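Local structure of transcriptional regulator WhiB1 (Mycobacterium tuberculosis H37Rv, 6ONO) at residues A[64-67]-A[68-71]. The protein acts as a transcriptional repressor, probably redox-responsive, whose [4Fe-4S] cluster reacts readily with nitric oxide and whose apo-form binds promoter DNA. Sequence-based numbering, arbitrary orientation.
Sequences SEDE and RRAL
The short C-terminal helix 65-71 opens here with a capping box and carries a salt-bridge network on its outer side, where Arg69 reaches back one turn to both Glu65 and Asp66. Its guanidinium offers one nitrogen to each of two carboxylates: Arg69 NH1 makes a salt bridge to Asp66 OD1 at 2.9 Å, and Arg69 NH2 donates to Glu65 OE2 at 3.1 Å in a nearly straight bond. Both oxygens sit at the edge of the guanidinium, in its plane, but the carboxylates are turned steeply against it, by 62° for Glu65 and 68° for Asp66. NH2 meets Glu65 OE2 on the anti side and out of the carboxylate plane. Glu65 gets there because its CG stands between the backbone N and the carbonyl carbon (chi1 80°), which swings the extended chain alongside Arg69.

Arg68, on the same turn, is buried. Bent at chi3, Arg68 curls back along the helix start, with Arg68 CG 3.4 Å from Ser64 O and one guanidinium face over Glu65 CA. Its charge is gripped by loop carbonyls, NH2 by Gln55 O and NH1 by Gly58 O, while Leu47 and Leu51 pack against the side chain. Arg68 thus ties this helix to the loop before it and to helix 43-53, and the Arg68 side chain lies about 8 Å from the iron-sulfur cluster.

Backbone bonds from Arg68, Arg69, Ala70 and Leu71 to the carbonyls four residues earlier run the helix on from its cap. In the capping box, Ser64 OG weakly accepts from Glu67 N at 3.3 Å. While Glu67 OE2 pairs with Lys34, Glu67 OE1 completes the box by accepting from Ser64 N at 2.9 Å.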
ATOM      1  N   SER A  64       3.681   4.056 -11.867  1.00 15.94           N
ATOM      2  CA  SER A  64       3.141   2.792 -11.400  1.00 15.88           C
ATOM      3  C   SER A  64       4.228   1.989 -10.701  1.00 16.44           C
ATOM      4  O   SER A  64       5.420   2.307 -10.775  1.00 17.13           O
ATOM      5  CB  SER A  64       2.565   1.974 -12.559  1.00 16.52           C
ATOM      6  OG  SER A  64       3.605   1.433 -13.346  1.00 18.19           O
ATOM      7  N   GLU A  65       3.812   0.931 -10.009  1.00 17.63           N
ATOM      8  CA  GLU A  65       4.793   0.160  -9.261  1.00 22.39           C
ATOM      9  C   GLU A  65       5.768  -0.546 -10.198  1.00 27.41           C
ATOM     10  O   GLU A  65       6.966  -0.614  -9.904  1.00 23.97           O
ATOM     11  CB  GLU A  65       4.106  -0.845  -8.333  1.00 24.00           C
ATOM     12  CG  GLU A  65       3.633  -2.113  -8.986  1.00 23.06           C
ATOM     13  CD  GLU A  65       3.033  -3.082  -8.004  1.00 43.00           C
ATOM     14  OE1 GLU A  65       1.908  -2.816  -7.532  1.00 25.10           O
ATOM     15  OE2 GLU A  65       3.690  -4.105  -7.703  1.00 28.11           O
ATOM     16  N   ASP A  66       5.297  -1.046 -11.348  1.00 21.33           N
ATOM     17  CA  ASP A  66       6.225  -1.683 -12.284  1.00 27.05           C
ATOM     18  C   ASP A  66       7.237  -0.680 -12.835  1.00 23.38           C
ATOM     19  O   ASP A  66       8.414  -1.009 -13.018  1.00 26.43           O
ATOM     20  CB  ASP A  66       5.469  -2.371 -13.423  1.00 29.45           C
ATOM     21  CG  ASP A  66       4.785  -3.664 -12.978  1.00 34.68           C
ATOM     22  OD1 ASP A  66       5.237  -4.269 -11.983  1.00 55.70           O
ATOM     23  OD2 ASP A  66       3.815  -4.092 -13.639  1.00 41.10           O
ATOM     24  N   GLU A  67       6.804   0.556 -13.082  1.00 25.80           N
ATOM     25  CA  GLU A  67       7.720   1.579 -13.571  1.00 24.70           C
ATOM     26  C   GLU A  67       8.786   1.913 -12.528  1.00 24.21           C
ATOM     27  O   GLU A  67       9.988   1.986 -12.839  1.00 27.24           O
ATOM     28  CB  GLU A  67       6.921   2.830 -13.962  1.00 22.72           C
ATOM     29  CG  GLU A  67       6.106   2.660 -15.241  1.00 24.91           C
ATOM     30  CD  GLU A  67       5.106   3.789 -15.497  1.00 28.90           C
ATOM     31  OE1 GLU A  67       4.708   4.512 -14.559  1.00 22.98           O
ATOM     32  OE2 GLU A  67       4.717   3.969 -16.666  1.00 29.19           O
ATOM     33  N   ARG A  68       8.373   2.114 -11.271  1.00 19.59           N
ATOM     34  CA  ARG A  68       9.367   2.394 -10.240  1.00 20.30           C
ATOM     35  C   ARG A  68      10.299   1.207 -10.058  1.00 22.10           C
ATOM     36  O   ARG A  68      11.502   1.378  -9.843  1.00 23.76           O
ATOM     37  CB  ARG A  68       8.676   2.757  -8.916  1.00 19.00           C
ATOM     38  CG  ARG A  68       7.790   4.007  -9.023  1.00 17.78           C
ATOM     39  CD  ARG A  68       7.476   4.600  -7.655  1.00 17.46           C
ATOM     40  NE  ARG A  68       6.977   3.576  -6.738  1.00 17.10           N
ATOM     41  CZ  ARG A  68       5.739   3.095  -6.746  1.00 16.09           C
ATOM     42  NH1 ARG A  68       4.871   3.546  -7.628  1.00 15.25           N
ATOM     43  NH2 ARG A  68       5.381   2.151  -5.867  1.00 16.28           N
ATOM     44  N   ARG A  69       9.760  -0.012 -10.142  1.00 24.60           N
ATOM     45  CA  ARG A  69      10.590  -1.201  -9.970  1.00 26.73           C
ATOM     46  C   ARG A  69      11.631  -1.314 -11.071  1.00 30.60           C
ATOM     47  O   ARG A  69      12.797  -1.645 -10.812  1.00 30.88           O
ATOM     48  CB  ARG A  69       9.709  -2.446  -9.944  1.00 30.75           C
ATOM     49  CG  ARG A  69      10.483  -3.724  -9.792  1.00 37.60           C
ATOM     50  CD  ARG A  69       9.558  -4.888  -9.496  1.00 49.01           C
ATOM     51  NE  ARG A  69       8.737  -4.662  -8.306  1.00 41.85           N
ATOM     52  CZ  ARG A  69       7.419  -4.494  -8.332  1.00 38.31           C
ATOM     53  NH1 ARG A  69       6.770  -4.529  -9.489  1.00 44.07           N
ATOM     54  NH2 ARG A  69       6.749  -4.302  -7.204  1.00 32.36           N
ATOM     55  N   ALA A  70      11.237  -1.026 -12.309  1.00 32.87           N
ATOM     56  CA  ALA A  70      12.216  -1.057 -13.383  1.00 40.53           C
ATOM     57  C   ALA A  70      13.278   0.007 -13.176  1.00 34.08           C
ATOM     58  O   ALA A  70      14.420  -0.165 -13.615  1.00 36.20           O
ATOM     59  CB  ALA A  70      11.525  -0.875 -14.735  1.00 31.78           C
ATOM     60  N   LEU A  71      12.932   1.107 -12.496  1.00 35.04           N
ATOM     61  CA  LEU A  71      13.945   2.131 -12.232  1.00 34.47           C
ATOM     62  C   LEU A  71      15.056   1.616 -11.315  1.00 41.43           C
ATOM     63  O   LEU A  71      16.228   1.966 -11.500  1.00 54.41           O
ATOM     64  CB  LEU A  71      13.280   3.374 -11.643  1.00 38.72           C
ATOM     65  CG  LEU A  71      13.938   4.748 -11.725  1.00 40.52           C
ATOM     66  CD1 LEU A  71      14.581   5.058 -13.097  1.00 35.98           C
ATOM     67  CD2 LEU A  71      12.864   5.765 -11.402  1.00 37.26           C
TER